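VompD (Bartonella quintana, PDB 4LGO) probably mediates adhesion to host surfaces as an outer-membrane trimeric autotransporter adhesin; this piece is its N-terminal domain 1. Local coordinates at the interface of chains A and B. Numbering follows the deposited sequence. Chains: chain A/B, VompD.

The interface of chains A and B. Residues chain A 116-118, 120-122; chain B 109-113, 123-125.
Where the beta-rich part of the VompD fragment passes into the stalk helix, the loop 116-122 of chain A lies between strand 110-113 of chain B and the start of helix 125-133 of the same chain. B:Lys109, A:Asn120 and A:Arg118 bury most surface here, 69, 52 and 49 Å² respectively. B:Lys109 contributes through its methylenes: CD packs 3.9 Å from A:Ile117 CD1, and bends at chi3 and chi4 turn the CE and NZ end. The B:Lys109 and A:Arg118 side chains cross at about a right angle, CE lying near the guanidinium. The ammonium NZ of B:Lys109 stands 4.2 Å from A:Arg118 NH2, like charges that the nearby A:Asp121 carboxylate may help to offset. A:Asn120 works mainly through its backbone: its carbonyl O accepts from B:Val113 N at 2.8 Å, in the carbonyl plane, while its side chain, CG tucked between its backbone N and carbonyl carbon (chi1 63°), runs alongside B:Thr111 and sets ND2 against B:Gly112. B:Thr111, the partner of A:Asp121, holds OG1 anti to its backbone N (chi1 -163°), from where the hydroxyl donates to A:Asp121 OD1 at 2.9 Å, nearly along the C-O axis. That same oxygen takes A:Arg118 NE on its syn lone pair at 3.0 Å and also NH2, both with OD1 in the guanidinium plane, so three donors grip it. OD2 receives the backbone N-H groups of A:Ile117, on the anti lone pair, and A:Arg118, from above the carboxylate plane; together these bonds fix the carboxylate's rotation. Main-chain bonds continue the join at and just after A:Asp121: A:Ala122 N donates to B:Ile110 O at 2.9 Å, and B:Val125 N, at the helix start, meets A:Asp121 O nearly along its C=O axis (170°). A water links A:Ala122 O to B:Ile110 N. Within the trimer, this lock probably sets the register of neighbouring chains as they enter the coiled stalk.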
loop_
_atom_site.group_PDB
_atom_site.type_symbol
_atom_site.label_atom_id
_atom_site.label_comp_id
_atom_site.label_asym_id
_atom_site.label_seq_id
_atom_site.Cartn_x
_atom_site.Cartn_y
_atom_site.Cartn_z
ATOM N N GLY A 116 16.494 -9.550 24.732
ATOM C CA GLY A 116 16.045 -8.268 25.273
ATOM C C GLY A 116 17.068 -7.706 26.238
ATOM O O GLY A 116 17.748 -8.482 26.942
ATOM N N ILE A 117 17.227 -6.379 26.249
ATOM C CA ILE A 117 18.187 -5.683 27.103
ATOM C C ILE A 117 17.515 -4.664 28.024
ATOM O O ILE A 117 17.725 -4.689 29.230
ATOM C CB ILE A 117 19.242 -4.935 26.253
ATOM C CG1 ILE A 117 20.068 -5.919 25.439
ATOM C CG2 ILE A 117 20.190 -4.072 27.110
ATOM C CD1 ILE A 117 20.925 -5.212 24.415
ATOM N N ARG A 118 16.746 -3.748 27.440
ATOM C CA ARG A 118 16.021 -2.723 28.203
ATOM C C ARG A 118 14.804 -3.354 28.890
ATOM O O ARG A 118 14.318 -4.437 28.487
ATOM C CB ARG A 118 15.541 -1.590 27.292
ATOM C CG ARG A 118 16.630 -0.753 26.617
ATOM C CD ARG A 118 16.058 -0.015 25.412
ATOM N NE ARG A 118 15.666 -0.987 24.378
ATOM C CZ ARG A 118 16.083 -1.012 23.116
ATOM N NH1 ARG A 118 16.906 -0.090 22.629
ATOM N NH2 ARG A 118 15.642 -1.975 22.320
ATOM N N ASN A 120 11.712 -2.779 28.849
ATOM C CA ASN A 120 10.543 -3.015 27.998
ATOM C C ASN A 120 10.863 -3.758 26.693
ATOM O O ASN A 120 10.099 -3.696 25.746
ATOM C CB ASN A 120 9.841 -1.702 27.679
ATOM C CG ASN A 120 10.719 -0.740 26.888
ATOM O OD1 ASN A 120 11.945 -0.918 26.812
ATOM N ND2 ASN A 120 10.108 0.286 26.324
ATOM N N ASP A 121 11.979 -4.487 26.660
ATOM C CA ASP A 121 12.265 -5.402 25.547
ATOM C C ASP A 121 11.662 -6.789 25.794
ATOM O O ASP A 121 11.613 -7.266 26.934
ATOM C CB ASP A 121 13.782 -5.581 25.325
ATOM C CG ASP A 121 14.489 -4.340 24.800
ATOM O OD1 ASP A 121 13.852 -3.375 24.336
ATOM O OD2 ASP A 121 15.748 -4.329 24.851
ATOM N N ALA A 122 11.190 -7.450 24.745
ATOM C CA ALA A 122 10.743 -8.824 24.858
ATOM C C ALA A 122 11.911 -9.709 25.269
ATOM O O ALA A 122 13.061 -9.390 24.973
ATOM C CB ALA A 122 10.193 -9.318 23.529
ATOM N N LYS B 109 15.929 -7.042 18.384
ATOM C CA LYS B 109 15.137 -6.954 19.605
ATOM C C LYS B 109 13.714 -6.534 19.288
ATOM O O LYS B 109 13.456 -5.913 18.250
ATOM C CB LYS B 109 15.762 -5.975 20.594
ATOM C CG LYS B 109 17.141 -6.406 21.054
ATOM C CD LYS B 109 17.674 -5.572 22.206
ATOM C CE LYS B 109 17.945 -4.136 21.785
ATOM N NZ LYS B 109 18.954 -4.030 20.697
ATOM N N ILE B 110 12.790 -6.912 20.161
ATOM C CA ILE B 110 11.451 -6.348 20.142
ATOM C C ILE B 110 11.389 -5.389 21.311
ATOM O O ILE B 110 11.594 -5.791 22.457
ATOM C CB ILE B 110 10.319 -7.390 20.266
ATOM C CG1 ILE B 110 10.430 -8.421 19.123
ATOM C CG2 ILE B 110 8.980 -6.651 20.306
ATOM C CD1 ILE B 110 9.389 -9.514 19.160
ATOM N N THR B 111 11.105 -4.120 21.034
ATOM C CA THR B 111 11.088 -3.127 22.092
ATOM C C THR B 111 9.703 -2.547 22.315
ATOM O O THR B 111 8.773 -2.839 21.586
ATOM C CB THR B 111 12.038 -1.985 21.808
ATOM O OG1 THR B 111 12.251 -1.276 23.077
ATOM C CG2 THR B 111 11.462 -1.149 20.676
ATOM N N GLY B 112 9.566 -1.733 23.352
ATOM C CA GLY B 112 8.286 -1.067 23.581
ATOM C C GLY B 112 7.176 -2.002 23.992
ATOM O O GLY B 112 6.004 -1.746 23.704
ATOM N N VAL B 113 7.532 -3.047 24.729
ATOM C CA VAL B 113 6.596 -4.070 25.170
ATOM C C VAL B 113 6.072 -3.805 26.583
ATOM O O VAL B 113 6.814 -3.846 27.564
ATOM C CB VAL B 113 7.284 -5.457 25.144
ATOM C CG1 VAL B 113 6.297 -6.561 25.566
ATOM C CG2 VAL B 113 7.873 -5.738 23.779
ATOM N N VAL B 123 6.097 -11.552 27.624
ATOM C CA VAL B 123 6.710 -10.935 28.779
ATOM C C VAL B 123 7.956 -10.162 28.368
ATOM O O VAL B 123 8.634 -10.471 27.369
ATOM C CB VAL B 123 7.078 -11.925 29.889
ATOM C CG1 VAL B 123 5.843 -12.627 30.431
ATOM C CG2 VAL B 123 8.095 -12.921 29.401
ATOM N N ASN B 124 8.262 -9.156 29.173
ATOM C CA ASN B 124 9.430 -8.335 28.944
ATOM C C ASN B 124 10.514 -8.574 29.999
ATOM O O ASN B 124 10.326 -9.341 30.961
ATOM C CB ASN B 124 9.042 -6.865 28.822
ATOM C CG ASN B 124 8.422 -6.286 30.100
ATOM O OD1 ASN B 124 8.742 -6.688 31.229
ATOM N ND2 ASN B 124 7.517 -5.341 29.917
ATOM N N VAL B 125 11.649 -7.922 29.772
ATOM C CA VAL B 125 12.821 -8.001 30.661
ATOM C C VAL B 125 12.461 -7.651 32.106
ATOM O O VAL B 125 12.910 -8.358 33.043
ATOM C CB VAL B 125 13.968 -7.108 30.141
ATOM C CG1 VAL B 125 15.079 -6.955 31.164
ATOM C CG2 VAL B 125 14.533 -7.692 28.858
HETATM O O HOH W 1 13.988 -8.457 22.402
#